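Local coordinates for protein arabinofuranosidase (Bifidobacterium longum, PDB 2Y2W) that hydrolyses terminal alpha-L-arabinofuranosyl bonds in arabinan and arabinoxylan, contributing to the breakdown of plant cell walls, at residues D[44-49]-D[493-498]; D[308-313]-D[393-398]; D[448-453]-D[465-470]; D[480-485]-D[557-562]. All blocks are in the same frame, centred on the assembly; numbering follows the deposited sequence.

In the fold
The chain enters through strand 45-48, the first half of contact 1, but its partner 493-498 comes only after the whole eight-stranded barrel, so contact 1 closes the longest loop and ties the N terminus into the C-terminal beta domain. Within that loop come contact 2, which joins two helices on the outside of the barrel, and then contact 3, across a beta hairpin. Contact 4 opens at 480-485, before contact 1 has closed, and finishes at 557-562, so the two cross. Contacts 1, 3 and 4 share one branched sheet, while the helix of contact 2 that contains I393 packs against strands of contacts 3 and 4, so barrel and beta domain meet there.

Contact 1. Residues D[44-49]-D[493-498]; sequences DASIAL and TLTIDL
A45, I47 and L494 turn onto the same face of a parallel strand pair, and there the packing is close. The CB of A45 lies 3.8 Å from CB of L494, a small methyl suited to a place where the backbones run near each other. L494 holds CG between its backbone N and carbonyl carbon (chi1 46°), and its CD1 meets CG1 of I47 at 3.7 Å, the two branched chains crossing obliquely. The backbone binds T495 between A45 and I47: T495 N gives a 2.9 Å hydrogen bond to A45 O, and T495 O accepts one of 3.0 Å from I47 N. D497 N continues the ladder to I47 O, but A45 N to T493 O and L49 N to D497 O, at its two ends, are weak bonds.

The other face is looser and partly open to solvent; the polar S46, T495 and D497 suit it, with A48 among them. The hydroxyls of S46 and T495 share a hydrogen bond, OG to OG1 3.0 Å, while CB of A48 stands 4.0 Å from CB of D497. Exposed D44 gives a straight bond (174°) from its N to T493 O.

Strand 45-48 is flanked on one edge by strand 444-456, bonded through S451 and A449, and strand 492-497 on its far edge by antiparallel strand 550-554. I47 reaches inward to I466 and A468 of strand 462-473, in the interior of the C-terminal beta domain.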
# COMPACT_ATOMS: atom_id res chain seq x y z
N ASP D 44 -53.42 -17.44 25.50
CA ASP D 44 -53.59 -17.41 24.04
C ASP D 44 -52.32 -17.81 23.28
O ASP D 44 -52.39 -18.23 22.12
CB ASP D 44 -54.07 -16.02 23.59
CG ASP D 44 -53.09 -14.91 23.94
OD1 ASP D 44 -52.07 -14.77 23.23
OD2 ASP D 44 -53.34 -14.18 24.92
N ALA D 45 -51.18 -17.69 23.95
CA ALA D 45 -49.88 -18.02 23.36
C ALA D 45 -49.29 -19.30 23.95
O ALA D 45 -49.57 -19.66 25.10
CB ALA D 45 -48.91 -16.86 23.52
N SER D 46 -48.47 -19.99 23.16
CA SER D 46 -47.87 -21.26 23.59
C SER D 46 -46.38 -21.37 23.28
O SER D 46 -45.97 -21.34 22.12
CB SER D 46 -48.63 -22.45 22.99
OG SER D 46 -49.92 -22.57 23.56
N ILE D 47 -45.59 -21.49 24.34
CA ILE D 47 -44.16 -21.79 24.24
C ILE D 47 -43.95 -23.23 24.71
O ILE D 47 -44.11 -23.53 25.90
CB ILE D 47 -43.29 -20.82 25.08
CG1 ILE D 47 -43.59 -19.35 24.74
CG2 ILE D 47 -41.80 -21.15 24.95
CD1 ILE D 47 -43.22 -18.91 23.32
N ALA D 48 -43.61 -24.11 23.78
CA ALA D 48 -43.45 -25.53 24.09
C ALA D 48 -42.38 -26.21 23.23
O ALA D 48 -42.15 -25.82 22.09
CB ALA D 48 -44.79 -26.25 23.94
N LEU D 49 -41.72 -27.21 23.81
CA LEU D 49 -40.77 -28.04 23.07
C LEU D 49 -41.48 -29.25 22.47
O LEU D 49 -42.27 -29.91 23.15
CB LEU D 49 -39.62 -28.50 23.98
CG LEU D 49 -38.43 -27.57 24.31
CD1 LEU D 49 -37.73 -27.08 23.04
CD2 LEU D 49 -38.84 -26.38 25.19
N THR D 493 -50.82 -13.41 27.60
CA THR D 493 -50.58 -14.46 28.58
C THR D 493 -50.25 -15.76 27.84
O THR D 493 -50.94 -16.13 26.88
CB THR D 493 -51.80 -14.65 29.52
OG1 THR D 493 -52.10 -13.40 30.15
CG2 THR D 493 -51.51 -15.69 30.59
N LEU D 494 -49.19 -16.43 28.28
CA LEU D 494 -48.66 -17.59 27.58
C LEU D 494 -48.58 -18.85 28.44
O LEU D 494 -48.48 -18.77 29.67
CB LEU D 494 -47.28 -17.28 26.95
CG LEU D 494 -46.21 -16.56 27.77
CD1 LEU D 494 -44.82 -17.04 27.39
CD2 LEU D 494 -46.32 -15.04 27.61
N THR D 495 -48.63 -20.00 27.78
CA THR D 495 -48.49 -21.30 28.44
C THR D 495 -47.08 -21.85 28.23
O THR D 495 -46.57 -21.86 27.11
CB THR D 495 -49.52 -22.32 27.92
OG1 THR D 495 -49.52 -22.33 26.49
CG2 THR D 495 -50.92 -21.98 28.42
N ILE D 496 -46.47 -22.31 29.32
CA ILE D 496 -45.11 -22.84 29.28
C ILE D 496 -45.14 -24.36 29.50
O ILE D 496 -45.49 -24.84 30.58
CB ILE D 496 -44.19 -22.17 30.33
CG1 ILE D 496 -44.30 -20.64 30.24
CG2 ILE D 496 -42.75 -22.63 30.16
CD1 ILE D 496 -43.94 -19.91 31.53
N ASP D 497 -44.76 -25.09 28.46
CA ASP D 497 -44.76 -26.55 28.49
C ASP D 497 -43.42 -27.09 27.99
O ASP D 497 -43.21 -27.26 26.79
CB ASP D 497 -45.92 -27.11 27.65
CG ASP D 497 -46.05 -28.63 27.73
OD1 ASP D 497 -45.41 -29.26 28.60
OD2 ASP D 497 -46.80 -29.19 26.91
N LEU D 498 -42.51 -27.37 28.94
CA LEU D 498 -41.18 -27.88 28.62
C LEU D 498 -41.26 -29.31 28.06
O LEU D 498 -41.16 -29.50 26.85
CB LEU D 498 -40.24 -27.81 29.83
CG LEU D 498 -39.76 -26.45 30.38
CD1 LEU D 498 -39.27 -25.51 29.27
CD2 LEU D 498 -40.80 -25.75 31.25

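Contact 2. Residues D[308-313]-D[393-398]; sequences EDMTKF and ITLLKH
M310 reaches across from helix 307-327 to meet T394 and L395 of helix 382-397. Its CB already points at the other helix, 4.5 Å from CG2 of T394. CG stands anti to the backbone N (chi1 -175°) and lies 4.3 Å from the same methyl. A second extended torsion carries SD out to L395, 4.0 Å from its CG and only slightly farther from CD2, with CB of T394 close by on the same sulfur. At SD the chain bends (chi3 -89°), and CE comes to 4.4 Å from CG of L395. M310 and L395 cross at about a right angle. A long, unbranched and flexible methionine suits this place, since it can bridge helix axes 10.1 Å apart while offering only apolar surface.

The two helices follow the sixth and seventh strands of the (beta/alpha)8 barrel and run in nearly the same direction, at 27°. F338 of strand 335-341, the barrel strand that also carries the predicted nucleophile E340, touches both M310 and L395. The side chains of M310 and E340 are about 10 Å apart, consistent with a place for M310 in the shell behind the predicted active site.

No hydrogen bond joins the segments. T311 and T394 each send their hydroxyl back to a carbonyl of their own helix, S307 O and S390 O, which is how threonine can sit between helices with its polar atom satisfied. CG2 of T394 meets OG1 of T311 at 3.4 Å. Farther along, CG2 of T311 comes within 4.1 Å of NE2 of H398, crossing that side chain at about a right angle.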
# COMPACT_ATOMS: atom_id res chain seq x y z
N GLU D 308 -35.92 -9.17 13.99
CA GLU D 308 -36.24 -9.64 12.64
C GLU D 308 -35.18 -9.23 11.61
O GLU D 308 -34.91 -9.96 10.66
CB GLU D 308 -37.62 -9.14 12.21
CG GLU D 308 -38.77 -9.61 13.09
CD GLU D 308 -39.00 -11.11 13.02
OE1 GLU D 308 -39.14 -11.64 11.89
OE2 GLU D 308 -39.05 -11.76 14.08
N ASP D 309 -34.61 -8.04 11.81
CA ASP D 309 -33.49 -7.57 11.00
C ASP D 309 -32.27 -8.47 11.23
O ASP D 309 -31.63 -8.89 10.27
CB ASP D 309 -33.17 -6.11 11.34
CG ASP D 309 -32.09 -5.51 10.45
OD1 ASP D 309 -30.89 -5.70 10.77
OD2 ASP D 309 -32.43 -4.87 9.44
N MET D 310 -31.99 -8.77 12.50
CA MET D 310 -30.88 -9.64 12.88
C MET D 310 -31.03 -11.06 12.34
O MET D 310 -30.05 -11.68 11.94
CB MET D 310 -30.70 -9.64 14.41
CG MET D 310 -29.48 -10.42 14.90
SD MET D 310 -29.35 -10.51 16.69
CE MET D 310 -28.41 -9.02 17.04
N THR D 311 -32.26 -11.58 12.34
CA THR D 311 -32.55 -12.91 11.80
C THR D 311 -32.19 -12.99 10.31
O THR D 311 -31.48 -13.91 9.89
CB THR D 311 -34.03 -13.32 12.04
OG1 THR D 311 -34.31 -13.28 13.44
CG2 THR D 311 -34.31 -14.73 11.52
N LYS D 312 -32.67 -12.03 9.53
CA LYS D 312 -32.29 -11.90 8.12
C LYS D 312 -30.79 -11.68 7.94
O LYS D 312 -30.17 -12.29 7.07
CB LYS D 312 -33.08 -10.77 7.44
CG LYS D 312 -34.26 -11.25 6.63
CD LYS D 312 -35.02 -10.09 6.01
CE LYS D 312 -35.80 -10.52 4.76
NZ LYS D 312 -36.76 -11.64 5.01
N PHE D 313 -30.22 -10.82 8.78
CA PHE D 313 -28.78 -10.55 8.82
C PHE D 313 -28.00 -11.86 8.94
O PHE D 313 -27.10 -12.13 8.14
CB PHE D 313 -28.46 -9.63 10.01
CG PHE D 313 -27.24 -8.77 9.82
CD1 PHE D 313 -26.03 -9.31 9.38
CD2 PHE D 313 -27.29 -7.42 10.12
CE1 PHE D 313 -24.90 -8.51 9.22
CE2 PHE D 313 -26.17 -6.61 9.96
CZ PHE D 313 -24.97 -7.15 9.51
N ILE D 393 -31.95 -13.35 22.55
CA ILE D 393 -32.76 -14.54 22.24
C ILE D 393 -32.50 -15.03 20.81
O ILE D 393 -32.31 -16.23 20.60
CB ILE D 393 -34.28 -14.27 22.47
CG1 ILE D 393 -34.58 -14.21 23.98
CG2 ILE D 393 -35.15 -15.31 21.77
CD1 ILE D 393 -35.94 -13.63 24.33
N THR D 394 -32.48 -14.11 19.85
CA THR D 394 -32.18 -14.45 18.45
C THR D 394 -30.76 -14.99 18.31
O THR D 394 -30.52 -15.92 17.54
CB THR D 394 -32.40 -13.24 17.51
OG1 THR D 394 -33.74 -12.76 17.63
CG2 THR D 394 -32.15 -13.62 16.05
N LEU D 395 -29.83 -14.41 19.07
CA LEU D 395 -28.45 -14.86 19.08
C LEU D 395 -28.35 -16.28 19.62
O LEU D 395 -27.64 -17.12 19.05
CB LEU D 395 -27.56 -13.91 19.89
CG LEU D 395 -27.18 -12.55 19.29
CD1 LEU D 395 -26.62 -11.64 20.36
CD2 LEU D 395 -26.19 -12.70 18.13
N LEU D 396 -29.07 -16.55 20.70
CA LEU D 396 -29.12 -17.89 21.30
C LEU D 396 -29.84 -18.89 20.40
O LEU D 396 -29.45 -20.05 20.32
CB LEU D 396 -29.76 -17.84 22.69
CG LEU D 396 -28.91 -17.29 23.84
CD1 LEU D 396 -29.78 -16.91 25.03
CD2 LEU D 396 -27.84 -18.29 24.26
N LYS D 397 -30.88 -18.43 19.70
CA LYS D 397 -31.62 -19.26 18.75
C LYS D 397 -30.80 -19.61 17.51
O LYS D 397 -31.13 -20.55 16.78
CB LYS D 397 -32.94 -18.61 18.35
CG LYS D 397 -34.14 -19.06 19.18
CD LYS D 397 -35.29 -18.05 19.16
CE LYS D 397 -36.29 -18.33 18.05
NZ LYS D 397 -35.77 -17.96 16.70
N HIS D 398 -29.73 -18.86 17.28
CA HIS D 398 -28.84 -19.10 16.14
C HIS D 398 -27.37 -19.21 16.56
O HIS D 398 -26.47 -18.91 15.77
CB HIS D 398 -29.02 -18.00 15.08
CG HIS D 398 -30.38 -17.98 14.46
ND1 HIS D 398 -30.76 -18.85 13.46
CD2 HIS D 398 -31.46 -17.20 14.71
CE1 HIS D 398 -32.01 -18.60 13.11
NE2 HIS D 398 -32.46 -17.60 13.86

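Contact 3. Residues D[448-453]-D[465-470]; sequences PAISSP and AIDAVV
S452 and P453 each accept a weak hydrogen bond from the facing segment. I466 N donates to OG of S452 over 3.4 Å. OG sits between the backbone N and carbonyl carbon of its own residue (chi1 74°), which brings it to this amide, and a serine suits the spot because its short arm supplies an acceptor for an amide that no backbone carbonyl of the facing segment takes up. Next to it, A465 N donates to P453 O at 3.5 Å.

From this end the packing spreads outward. CB of S452 rests 3.8 Å from CB of I466, and the small CB of A465 sits by P453 O. The CB of I450 points toward the facing strand: its CG2 lies 3.6 Å from I466 O, while CD1 comes to 4.0 Å from both A468 N and OD1 of D467. This branched, apolar chain fills the distance between short strand axes 7.6 Å apart, where no beta bridge joins the segments. At the far end the ring of P448 lays CD 3.5 Å from A468 O and CG 4.0 Å from CG2 of V470. Proline has no N-H to leave without a partner in so buried a place.

A449 and S451 instead pair with A48 and S46, whereas D467 and V469 pair with V484 and L482. I47 touches P448, I450, I466 and A468. The strands of one antiparallel beta hairpin have thus parted to join different neighbours, an arrangement consistent with the jelly-roll beta sandwich of the C-terminal domain in family 51 arabinofuranosidases.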
# COMPACT_ATOMS: atom_id res chain seq x y z
N PRO D 448 -37.94 -23.30 20.93
CA PRO D 448 -39.25 -23.90 21.19
C PRO D 448 -40.29 -23.52 20.14
O PRO D 448 -40.15 -22.49 19.48
CB PRO D 448 -39.63 -23.32 22.55
CG PRO D 448 -38.94 -22.01 22.61
CD PRO D 448 -37.67 -22.15 21.81
N ALA D 449 -41.32 -24.35 20.00
CA ALA D 449 -42.45 -24.04 19.14
C ALA D 449 -43.21 -22.85 19.73
O ALA D 449 -43.59 -22.86 20.90
CB ALA D 449 -43.37 -25.25 19.00
N ILE D 450 -43.39 -21.83 18.90
CA ILE D 450 -44.05 -20.59 19.33
C ILE D 450 -45.35 -20.38 18.55
O ILE D 450 -45.38 -20.48 17.32
CB ILE D 450 -43.12 -19.36 19.17
CG1 ILE D 450 -41.79 -19.59 19.90
CG2 ILE D 450 -43.80 -18.09 19.68
CD1 ILE D 450 -40.65 -18.69 19.44
N SER D 451 -46.42 -20.09 19.29
CA SER D 451 -47.71 -19.73 18.71
C SER D 451 -48.25 -18.49 19.40
O SER D 451 -48.75 -18.56 20.52
CB SER D 451 -48.70 -20.89 18.82
OG SER D 451 -48.19 -22.06 18.20
N SER D 452 -48.14 -17.34 18.73
CA SER D 452 -48.57 -16.07 19.30
C SER D 452 -49.31 -15.23 18.26
O SER D 452 -49.06 -15.36 17.06
CB SER D 452 -47.37 -15.28 19.84
OG SER D 452 -46.58 -14.75 18.80
N PRO D 453 -50.23 -14.36 18.71
CA PRO D 453 -50.90 -13.42 17.80
C PRO D 453 -49.90 -12.44 17.18
O PRO D 453 -49.13 -11.80 17.90
CB PRO D 453 -51.89 -12.68 18.72
CG PRO D 453 -51.42 -12.95 20.11
CD PRO D 453 -50.81 -14.30 20.07
N ALA D 465 -45.65 -11.62 18.24
CA ALA D 465 -45.46 -10.75 19.40
C ALA D 465 -44.51 -11.37 20.42
O ALA D 465 -43.62 -10.70 20.93
CB ALA D 465 -46.80 -10.43 20.05
N ILE D 466 -44.70 -12.66 20.69
CA ILE D 466 -43.87 -13.39 21.65
C ILE D 466 -42.69 -14.07 20.96
O ILE D 466 -42.84 -14.65 19.88
CB ILE D 466 -44.71 -14.43 22.47
CG1 ILE D 466 -45.95 -13.77 23.10
CG2 ILE D 466 -43.85 -15.13 23.53
CD1 ILE D 466 -45.65 -12.68 24.14
N ASP D 467 -41.52 -13.97 21.58
CA ASP D 467 -40.29 -14.60 21.10
C ASP D 467 -39.52 -15.15 22.30
O ASP D 467 -39.41 -14.47 23.33
CB ASP D 467 -39.45 -13.57 20.34
CG ASP D 467 -38.31 -14.21 19.56
OD1 ASP D 467 -38.36 -15.42 19.27
OD2 ASP D 467 -37.35 -13.47 19.22
N ALA D 468 -38.99 -16.37 22.19
CA ALA D 468 -38.37 -17.06 23.33
C ALA D 468 -37.26 -18.07 23.00
O ALA D 468 -37.22 -18.63 21.90
CB ALA D 468 -39.45 -17.74 24.18
N VAL D 469 -36.36 -18.28 23.96
CA VAL D 469 -35.34 -19.34 23.92
C VAL D 469 -35.34 -20.20 25.17
O VAL D 469 -35.69 -19.74 26.26
CB VAL D 469 -33.89 -18.80 23.78
CG1 VAL D 469 -33.53 -18.57 22.33
CG2 VAL D 469 -33.66 -17.55 24.63
N VAL D 470 -34.93 -21.46 25.01
CA VAL D 470 -34.75 -22.37 26.14
C VAL D 470 -33.32 -22.90 26.16
O VAL D 470 -32.85 -23.48 25.17
CB VAL D 470 -35.75 -23.55 26.11
CG1 VAL D 470 -35.53 -24.49 27.29
CG2 VAL D 470 -37.19 -23.04 26.10

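Contact 4. Residues D[480-485]-D[557-562]; sequences LLLAVN and ISWISV
W559 receives V484 and L482 of the neighbouring strand at two places along its ring. CG2 of V484 comes in at the edge, near the ring plane, 3.6 Å from CD1, and the valine side chain lies at about a right angle to the tryptophan. At the six-membered end CD2 of L482 touches CZ2, also at 3.6 Å, the two side chains meeting at a slant. With CG anti to the backbone N (chi1 165°), the indole is long enough to touch both, and branched aliphatic partners fit it well. CB of S561, opposite L482, adds a further contact to CD2.

On the other face, L481 and V562 lie side by side and point the same way, CD2 to CG1 3.6 Å. Beside them, A483 CB meets the CG2 methyl of I560 at 3.6 Å, while the longer isoleucine branch turns away.

The backbones form an antiparallel ladder in the C-terminal beta domain: L481/V562, A483/I560 and N485/S558 are hydrogen-bonded pairs, L482/S561 and V484/W559 non-hydrogen-bonded ones. The face of L482 and W559 looks to the barrel side, where I393 of helix 382-397 and E436 of helix 431-440 touch it.

N485 N donates to S558 O over 2.7 Å, nearly straight at 176°; the return bond from S558 N to N485 O is weak. Here CB of N485 rests 3.5 Å from OG of S558, while ND2 and that OG both bind P555 O, so the two buried polar side chains share one acceptor.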
# COMPACT_ATOMS: atom_id res chain seq x y z
N LEU D 480 -33.07 -22.74 31.88
CA LEU D 480 -33.44 -21.32 31.75
C LEU D 480 -34.33 -21.03 30.54
O LEU D 480 -34.08 -21.53 29.44
CB LEU D 480 -32.19 -20.42 31.71
CG LEU D 480 -32.39 -18.92 31.44
CD1 LEU D 480 -32.94 -18.19 32.65
CD2 LEU D 480 -31.09 -18.28 30.97
N LEU D 481 -35.37 -20.23 30.77
CA LEU D 481 -36.23 -19.71 29.70
C LEU D 481 -36.21 -18.19 29.68
O LEU D 481 -36.44 -17.53 30.70
CB LEU D 481 -37.67 -20.22 29.85
CG LEU D 481 -38.77 -19.55 29.02
CD1 LEU D 481 -38.67 -19.91 27.54
CD2 LEU D 481 -40.15 -19.90 29.54
N LEU D 482 -35.93 -17.63 28.50
CA LEU D 482 -35.98 -16.19 28.27
C LEU D 482 -37.05 -15.90 27.23
O LEU D 482 -37.06 -16.52 26.16
CB LEU D 482 -34.63 -15.67 27.80
CG LEU D 482 -33.39 -15.89 28.67
CD1 LEU D 482 -32.12 -15.86 27.83
CD2 LEU D 482 -33.31 -14.87 29.79
N ALA D 483 -37.95 -14.97 27.54
CA ALA D 483 -39.04 -14.62 26.62
C ALA D 483 -39.31 -13.11 26.57
O ALA D 483 -39.14 -12.41 27.57
CB ALA D 483 -40.31 -15.38 26.98
N VAL D 484 -39.74 -12.64 25.41
CA VAL D 484 -39.99 -11.22 25.17
C VAL D 484 -41.39 -10.98 24.59
O VAL D 484 -41.87 -11.75 23.75
CB VAL D 484 -38.89 -10.61 24.25
CG1 VAL D 484 -39.40 -9.39 23.48
CG2 VAL D 484 -37.67 -10.22 25.07
N ASN D 485 -42.05 -9.93 25.07
CA ASN D 485 -43.31 -9.46 24.50
C ASN D 485 -43.08 -8.20 23.66
O ASN D 485 -42.71 -7.15 24.19
CB ASN D 485 -44.35 -9.20 25.59
CG ASN D 485 -45.73 -8.86 25.04
OD1 ASN D 485 -46.08 -9.27 23.93
ND2 ASN D 485 -46.51 -8.12 25.81
N ILE D 557 -44.65 -4.66 25.96
CA ILE D 557 -43.22 -4.32 26.08
C ILE D 557 -42.63 -4.85 27.39
O ILE D 557 -42.55 -4.13 28.39
CB ILE D 557 -42.94 -2.79 25.91
CG1 ILE D 557 -43.67 -2.22 24.69
CG2 ILE D 557 -41.43 -2.53 25.81
CD1 ILE D 557 -43.82 -0.71 24.69
N SER D 558 -42.23 -6.12 27.37
CA SER D 558 -41.67 -6.78 28.55
C SER D 558 -40.74 -7.94 28.20
O SER D 558 -40.98 -8.68 27.25
CB SER D 558 -42.78 -7.26 29.49
OG SER D 558 -43.64 -8.18 28.85
N TRP D 559 -39.68 -8.08 29.00
CA TRP D 559 -38.74 -9.19 28.89
C TRP D 559 -38.87 -10.07 30.13
O TRP D 559 -38.97 -9.56 31.26
CB TRP D 559 -37.31 -8.67 28.74
CG TRP D 559 -36.23 -9.70 28.97
CD1 TRP D 559 -35.75 -10.60 28.06
CD2 TRP D 559 -35.50 -9.92 30.18
NE1 TRP D 559 -34.77 -11.37 28.63
CE2 TRP D 559 -34.59 -10.98 29.93
CE3 TRP D 559 -35.52 -9.33 31.45
CZ2 TRP D 559 -33.72 -11.46 30.91
CZ3 TRP D 559 -34.65 -9.81 32.42
CH2 TRP D 559 -33.76 -10.86 32.14
N ILE D 560 -38.88 -11.38 29.93
CA ILE D 560 -39.05 -12.32 31.03
C ILE D 560 -37.87 -13.29 31.13
O ILE D 560 -37.30 -13.71 30.11
CB ILE D 560 -40.41 -13.08 30.93
CG1 ILE D 560 -41.17 -13.03 32.25
CG2 ILE D 560 -40.24 -14.53 30.45
CD1 ILE D 560 -41.83 -11.70 32.52
N SER D 561 -37.49 -13.62 32.36
CA SER D 561 -36.50 -14.66 32.62
C SER D 561 -37.00 -15.58 33.73
O SER D 561 -37.37 -15.13 34.81
CB SER D 561 -35.15 -14.06 33.01
OG SER D 561 -35.20 -13.41 34.26
N VAL D 562 -37.01 -16.88 33.43
CA VAL D 562 -37.45 -17.89 34.39
C VAL D 562 -36.50 -19.09 34.41
O VAL D 562 -36.32 -19.78 33.40
CB VAL D 562 -38.94 -18.31 34.16
CG1 VAL D 562 -39.29 -18.36 32.68
CG2 VAL D 562 -39.27 -19.64 34.85